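Local coordinates for protein hydrolase (Thermococcus thioreducens, PDB 6IAH) that binds magnesium and is a phosphatase of the haloacid dehalogenase superfamily, probably acting on phosphoglycolate and other phosphorylated substrates, at residues V4-G9 / G194-D199; G135-A140 / E231-A236. All blocks are in the same frame, centred on the assembly; numbering follows the deposited sequence.

Interaction 1 of 2, residues V4-G9 / G194-D199. With MG (magnesium ion), chain B.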
loop_
_atom_site.group_PDB
_atom_site.type_symbol
_atom_site.label_atom_id
_atom_site.label_comp_id
_atom_site.label_asym_id
_atom_site.label_seq_id
_atom_site.Cartn_x
_atom_site.Cartn_y
_atom_site.Cartn_z
ATOM N N VAL A 4 -4.912 11.265 12.556
ATOM C CA VAL A 4 -3.872 10.539 11.845
ATOM C C VAL A 4 -4.530 9.651 10.821
ATOM O O VAL A 4 -5.519 8.984 11.126
ATOM C CB VAL A 4 -3.011 9.765 12.772
ATOM C CG1 VAL A 4 -1.757 9.255 12.047
ATOM C CG2 VAL A 4 -2.539 10.675 13.918
ATOM N N PHE A 5 -3.977 9.659 9.627
ATOM C CA PHE A 5 -4.575 8.924 8.488
ATOM C C PHE A 5 -3.595 7.853 7.966
ATOM O O PHE A 5 -2.355 8.017 7.926
ATOM C CB PHE A 5 -4.842 9.862 7.294
ATOM C CG PHE A 5 -5.543 11.123 7.624
ATOM C CD1 PHE A 5 -6.930 11.162 7.644
ATOM C CD2 PHE A 5 -4.804 12.320 7.829
ATOM C CE1 PHE A 5 -7.585 12.345 7.922
ATOM C CE2 PHE A 5 -5.454 13.505 8.106
ATOM C CZ PHE A 5 -6.867 13.520 8.130
ATOM N N ASP A 6 -4.175 6.750 7.536
ATOM C CA ASP A 6 -3.607 5.909 6.489
ATOM C C ASP A 6 -3.745 6.683 5.169
ATOM O O ASP A 6 -4.584 7.581 5.052
ATOM C CB ASP A 6 -4.393 4.575 6.427
ATOM C CG ASP A 6 -3.850 3.577 5.373
ATOM O OD1 ASP A 6 -2.625 3.448 5.180
ATOM O OD2 ASP A 6 -4.696 2.923 4.738
ATOM N N VAL A 7 -2.937 6.333 4.176
ATOM C CA VAL A 7 -3.040 6.951 2.860
ATOM C C VAL A 7 -3.889 6.064 1.962
ATOM O O VAL A 7 -4.960 6.483 1.548
ATOM C CB VAL A 7 -1.673 7.214 2.268
ATOM C CG1 VAL A 7 -1.748 7.791 0.870
ATOM C CG2 VAL A 7 -0.899 8.151 3.153
ATOM N N ASP A 8 -3.439 4.861 1.681
ATOM C CA ASP A 8 -4.083 4.035 0.608
ATOM C C ASP A 8 -5.410 3.450 1.082
ATOM O O ASP A 8 -5.444 2.726 2.056
ATOM C CB ASP A 8 -3.131 2.892 0.177
ATOM C CG ASP A 8 -1.840 3.396 -0.555
ATOM O OD1 ASP A 8 -1.650 4.610 -0.820
ATOM O OD2 ASP A 8 -0.994 2.534 -0.905
ATOM N N GLY A 9 -6.493 3.736 0.368
ATOM C CA GLY A 9 -7.825 3.309 0.723
ATOM C C GLY A 9 -8.539 4.324 1.631
ATOM O O GLY A 9 -9.718 4.108 1.933
ATOM N N GLY A 194 -6.029 11.253 20.278
ATOM C CA GLY A 194 -6.372 11.367 18.875
ATOM C C GLY A 194 -7.098 10.178 18.349
ATOM O O GLY A 194 -7.535 9.278 19.104
ATOM N N VAL A 195 -7.202 10.181 17.019
ATOM C CA VAL A 195 -7.835 9.117 16.279
ATOM C C VAL A 195 -6.987 8.746 15.036
ATOM O O VAL A 195 -6.358 9.633 14.429
ATOM C CB VAL A 195 -9.266 9.517 15.874
ATOM C CG1 VAL A 195 -9.312 10.796 15.047
ATOM C CG2 VAL A 195 -10.009 8.366 15.166
ATOM N N TYR A 196 -7.004 7.446 14.680
ATOM C CA TYR A 196 -6.403 6.947 13.463
ATOM C C TYR A 196 -7.527 6.535 12.555
ATOM O O TYR A 196 -8.389 5.805 12.986
ATOM C CB TYR A 196 -5.487 5.747 13.710
ATOM C CG TYR A 196 -4.651 5.380 12.505
ATOM C CD1 TYR A 196 -3.554 6.156 12.117
ATOM C CD2 TYR A 196 -4.968 4.274 11.703
ATOM C CE1 TYR A 196 -2.811 5.827 10.979
ATOM C CE2 TYR A 196 -4.215 3.924 10.583
ATOM C CZ TYR A 196 -3.153 4.705 10.204
ATOM O OH TYR A 196 -2.431 4.377 9.064
ATOM N N ILE A 197 -7.453 6.955 11.295
ATOM C CA ILE A 197 -8.448 6.581 10.227
ATOM C C ILE A 197 -7.810 5.587 9.270
ATOM O O ILE A 197 -6.851 5.955 8.584
ATOM C CB ILE A 197 -8.879 7.820 9.426
ATOM C CG1 ILE A 197 -9.131 9.054 10.306
ATOM C CG2 ILE A 197 -10.065 7.472 8.508
ATOM C CD1 ILE A 197 -10.041 8.828 11.474
ATOM N N GLY A 198 -8.334 4.330 9.248
ATOM C CA GLY A 198 -7.811 3.237 8.443
ATOM C C GLY A 198 -8.945 2.700 7.555
ATOM O O GLY A 198 -10.071 3.119 7.701
ATOM N N ASP A 199 -8.563 1.851 6.623
ATOM C CA ASP A 199 -9.520 1.084 5.764
ATOM C C ASP A 199 -9.417 -0.449 5.979
ATOM O O ASP A 199 -10.218 -1.153 5.474
ATOM C CB ASP A 199 -9.310 1.472 4.311
ATOM C CG ASP A 199 -7.973 1.021 3.746
ATOM O OD1 ASP A 199 -6.870 1.334 4.294
ATOM O OD2 ASP A 199 -7.994 0.351 2.696
HETATM MG MG MG B . -4.944 1.375 3.637
HETATM O O HOH W 1 -3.011 1.259 3.142
HETATM O O HOH W 2 -5.425 0.011 2.266
HETATM O O HOH W 3 -4.673 0.086 5.286
#
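CG of Asp6 stands anti to its backbone N (chi1 -178°), while in Asp199 CG is tucked between N and the carbonyl carbon (chi1 68°); across the contact this brings OD2 of Asp6 and OD1 of Asp199 onto one magnesium ion. The site lies at the C-terminal ends of two neighbouring parallel strands of the Rossmann-like HAD core, with Asp6 and Asp8 fitting the family's DxD motif. Asp6 OD2 binds the metal at 1.9 Å, Asp199 OD1 at 2.0 Å and the backbone O of Asp8 at 2.1 Å; three waters complete six ligands. The two carboxylate planes are only 12° apart, and the ion keeps their oxygens together where charge repulsion would otherwise be expected. OD1 of Asp6 turns to a salt bridge with Lys179, and the Asp8 carboxylate turns away from the ion, OD1 in a salt bridge with Arg152 and OD2 hydrogen-bonded to the hydroxyl of Tyr18. Behind the metal the strands pair through Val4 N to Val195 O, Ile197 N to Val4 O and Asp6 N to Ile197 O. On the face of Val4, the Tyr196 ring receives Val4 CG1 at its edge, 3.6 Å from CD1, and runs forward until its OH lies against CA and CB of Asp6. That hydroxyl is hydrogen-bonded to Val149 O and Lys179 NZ. A phenylalanine in place of Tyr196 would probably leave Lys179 with one partner fewer and less firmly placed beside Asp6. CA of Gly9 passes 3.6 Å from Asp199 OD2, where a side chain would collide with the carboxylate; that oxygen accepts a hydrogen bond from a metal-bound water.

Interaction 2 of 2, residues G135-A140 / E231-A236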
loop_
_atom_site.group_PDB
_atom_site.type_symbol
_atom_site.label_atom_id
_atom_site.label_comp_id
_atom_site.label_asym_id
_atom_site.label_seq_id
_atom_site.Cartn_x
_atom_site.Cartn_y
_atom_site.Cartn_z
ATOM N N GLY A 135 -9.625 20.792 0.675
ATOM C CA GLY A 135 -10.286 21.880 1.450
ATOM C C GLY A 135 -10.588 21.443 2.863
ATOM O O GLY A 135 -10.384 22.210 3.825
ATOM N N LEU A 136 -10.976 20.177 3.031
ATOM C CA LEU A 136 -11.144 19.635 4.390
ATOM C C LEU A 136 -9.859 19.521 5.195
ATOM O O LEU A 136 -9.885 19.776 6.416
ATOM C CB LEU A 136 -11.912 18.331 4.409
ATOM C CG LEU A 136 -13.343 18.457 3.892
ATOM C CD1 LEU A 136 -14.014 17.105 3.692
ATOM C CD2 LEU A 136 -14.194 19.343 4.826
ATOM N N LEU A 137 -8.755 19.140 4.559
ATOM C CA LEU A 137 -7.493 19.005 5.283
ATOM C C LEU A 137 -7.036 20.387 5.718
ATOM O O LEU A 137 -6.465 20.571 6.792
ATOM C CB LEU A 137 -6.422 18.298 4.424
ATOM C CG LEU A 137 -6.693 16.832 4.101
ATOM C CD1 LEU A 137 -5.819 16.330 2.989
ATOM C CD2 LEU A 137 -6.578 15.944 5.329
ATOM N N GLU A 138 -7.220 21.347 4.821
ATOM C CA GLU A 138 -6.911 22.727 5.096
ATOM C C GLU A 138 -7.763 23.209 6.240
ATOM O O GLU A 138 -7.249 23.726 7.243
ATOM C CB GLU A 138 -7.110 23.597 3.860
ATOM C CG GLU A 138 -6.080 23.359 2.743
ATOM C CD GLU A 138 -6.577 23.786 1.322
ATOM O OE1 GLU A 138 -7.602 24.528 1.175
ATOM O OE2 GLU A 138 -5.945 23.358 0.317
ATOM N N ARG A 139 -9.051 22.968 6.131
ATOM C CA ARG A 139 -9.911 23.397 7.239
ATOM C C ARG A 139 -9.527 22.746 8.556
ATOM O O ARG A 139 -9.403 23.445 9.579
ATOM C CB ARG A 139 -11.376 23.135 6.918
ATOM C CG ARG A 139 -11.891 24.124 5.931
ATOM C CD ARG A 139 -13.173 23.617 5.371
ATOM N NE ARG A 139 -14.176 23.419 6.421
ATOM C CZ ARG A 139 -15.370 22.884 6.242
ATOM N NH1 ARG A 139 -15.741 22.468 5.051
ATOM N NH2 ARG A 139 -16.212 22.734 7.289
ATOM N N ALA A 140 -9.271 21.421 8.531
ATOM C CA ALA A 140 -8.962 20.693 9.763
ATOM C C ALA A 140 -7.660 21.083 10.395
ATOM O O ALA A 140 -7.577 21.072 11.613
ATOM C CB ALA A 140 -8.990 19.237 9.541
ATOM N N GLU A 231 -16.498 12.624 5.192
ATOM C CA GLU A 231 -17.598 12.683 6.160
ATOM C C GLU A 231 -17.013 12.703 7.562
ATOM O O GLU A 231 -17.461 13.453 8.434
ATOM C CB GLU A 231 -18.527 11.496 5.994
ATOM C CG GLU A 231 -19.676 11.454 6.984
ATOM C CD GLU A 231 -20.611 10.320 6.622
ATOM O OE1 GLU A 231 -21.295 10.483 5.603
ATOM O OE2 GLU A 231 -20.555 9.232 7.248
ATOM N N PHE A 232 -16.004 11.880 7.769
ATOM C CA PHE A 232 -15.303 11.942 9.036
ATOM C C PHE A 232 -14.797 13.342 9.371
ATOM O O PHE A 232 -14.994 13.871 10.504
ATOM C CB PHE A 232 -14.160 10.937 9.108
ATOM C CG PHE A 232 -13.450 11.042 10.426
ATOM C CD1 PHE A 232 -14.040 10.496 11.550
ATOM C CD2 PHE A 232 -12.361 11.876 10.568
ATOM C CE1 PHE A 232 -13.483 10.639 12.777
ATOM C CE2 PHE A 232 -11.803 12.054 11.838
ATOM C CZ PHE A 232 -12.375 11.430 12.902
ATOM N N LEU A 233 -14.117 13.969 8.418
ATOM C CA LEU A 233 -13.534 15.300 8.700
ATOM C C LEU A 233 -14.586 16.375 8.905
ATOM O O LEU A 233 -14.435 17.213 9.759
ATOM C CB LEU A 233 -12.560 15.754 7.624
ATOM C CG LEU A 233 -11.213 15.027 7.683
ATOM C CD1 LEU A 233 -10.428 15.350 6.434
ATOM C CD2 LEU A 233 -10.363 15.330 8.926
ATOM N N GLU A 234 -15.675 16.304 8.154
ATOM C CA GLU A 234 -16.779 17.207 8.352
ATOM C C GLU A 234 -17.439 17.048 9.717
ATOM O O GLU A 234 -17.697 18.037 10.370
ATOM C CB GLU A 234 -17.833 16.949 7.289
ATOM C CG GLU A 234 -17.442 17.522 5.989
ATOM C CD GLU A 234 -18.444 17.168 4.908
ATOM O OE1 GLU A 234 -19.109 16.111 5.022
ATOM O OE2 GLU A 234 -18.544 17.987 3.969
ATOM N N ASN A 235 -17.673 15.804 10.153
ATOM C CA ASN A 235 -18.212 15.577 11.503
ATOM C C ASN A 235 -17.266 16.118 12.547
ATOM O O ASN A 235 -17.692 16.774 13.468
ATOM C CB ASN A 235 -18.431 14.104 11.769
ATOM C CG ASN A 235 -19.526 13.517 10.912
ATOM O OD1 ASN A 235 -20.292 14.233 10.301
ATOM N ND2 ASN A 235 -19.586 12.210 10.859
ATOM N N ALA A 236 -15.972 15.921 12.356
ATOM C CA ALA A 236 -14.986 16.399 13.361
ATOM C C ALA A 236 -14.976 17.925 13.477
ATOM O O ALA A 236 -14.884 18.499 14.571
ATOM C CB ALA A 236 -13.599 15.905 13.025
HETATM O O HOH W 4 -18.280 21.076 4.532
#
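Leu136 and Leu233 meet at the centre of the apolar contact, CD1 of Leu233 lying 3.9 Å from CB of Leu136. The same methyl also reaches CD2 of Leu137, at 4.0 Å, so one branch of Leu233 fits against two successive residues of helix 134-141. Its other branch takes a different neighbour: CD2 rests 4.2 Å from CB of Ala140, one turn further along. In Leu233, CG lies anti to the carbonyl carbon (chi1 -75°), and the fork beyond it spreads its two methyls along the facing helix. Leu137 starts off away from helix 229-239, but its end swings back to Leu233, and the two side chains cross at a slant. The aliphatic part of Glu234 adds to this apolar group, its CG sitting 3.9 Å from CD2 of Leu136.

The helices run in nearly the same direction, their local axes 10.0 Å apart at a crossing angle of 30°. Both pack on one face of the parallel sheet of the HAD core, a three-layer alpha/beta/alpha arrangement; Leu137 and Leu233 both touch Phe5 of strand 2-5, and Leu233 also reaches Ile3.

Among the polar contacts, OE2 of Glu234, at the end of a chain extended beyond CG, forms a salt bridge with Arg133, just ahead of helix 134-141. A water links the helices as well, accepting from NH1 of Arg139 in the plane of the guanidinium and donating to Glu234 OE2. Arg139 NH1 and Glu234 OE2 themselves remain 5.4 Å apart, so their opposite charges are joined through this water.

In the fold
Interaction 1 joins the two neighbouring strands 2-5 and 194-198 in the parallel sheet, and interaction 2 joins two helices lying over one face of it; their centres are 13 Å apart. Along the chain the segments alternate, in the order 4-9, 135-140, 194-199, 231-236, so the core is assembled from both ends of the sequence and its middle. The layers touch directly: Phe5 CZ packs 3.7 Å from Leu137 CD2, and Ile197 CD1 meets Phe232 CE2, also at 3.7 Å. Helix 229-239 packs against both strands and helix 134-141 against strand 2-5, on the face that carries Phe5 and Ile197, while the strands' C-terminal ends carry the magnesium site.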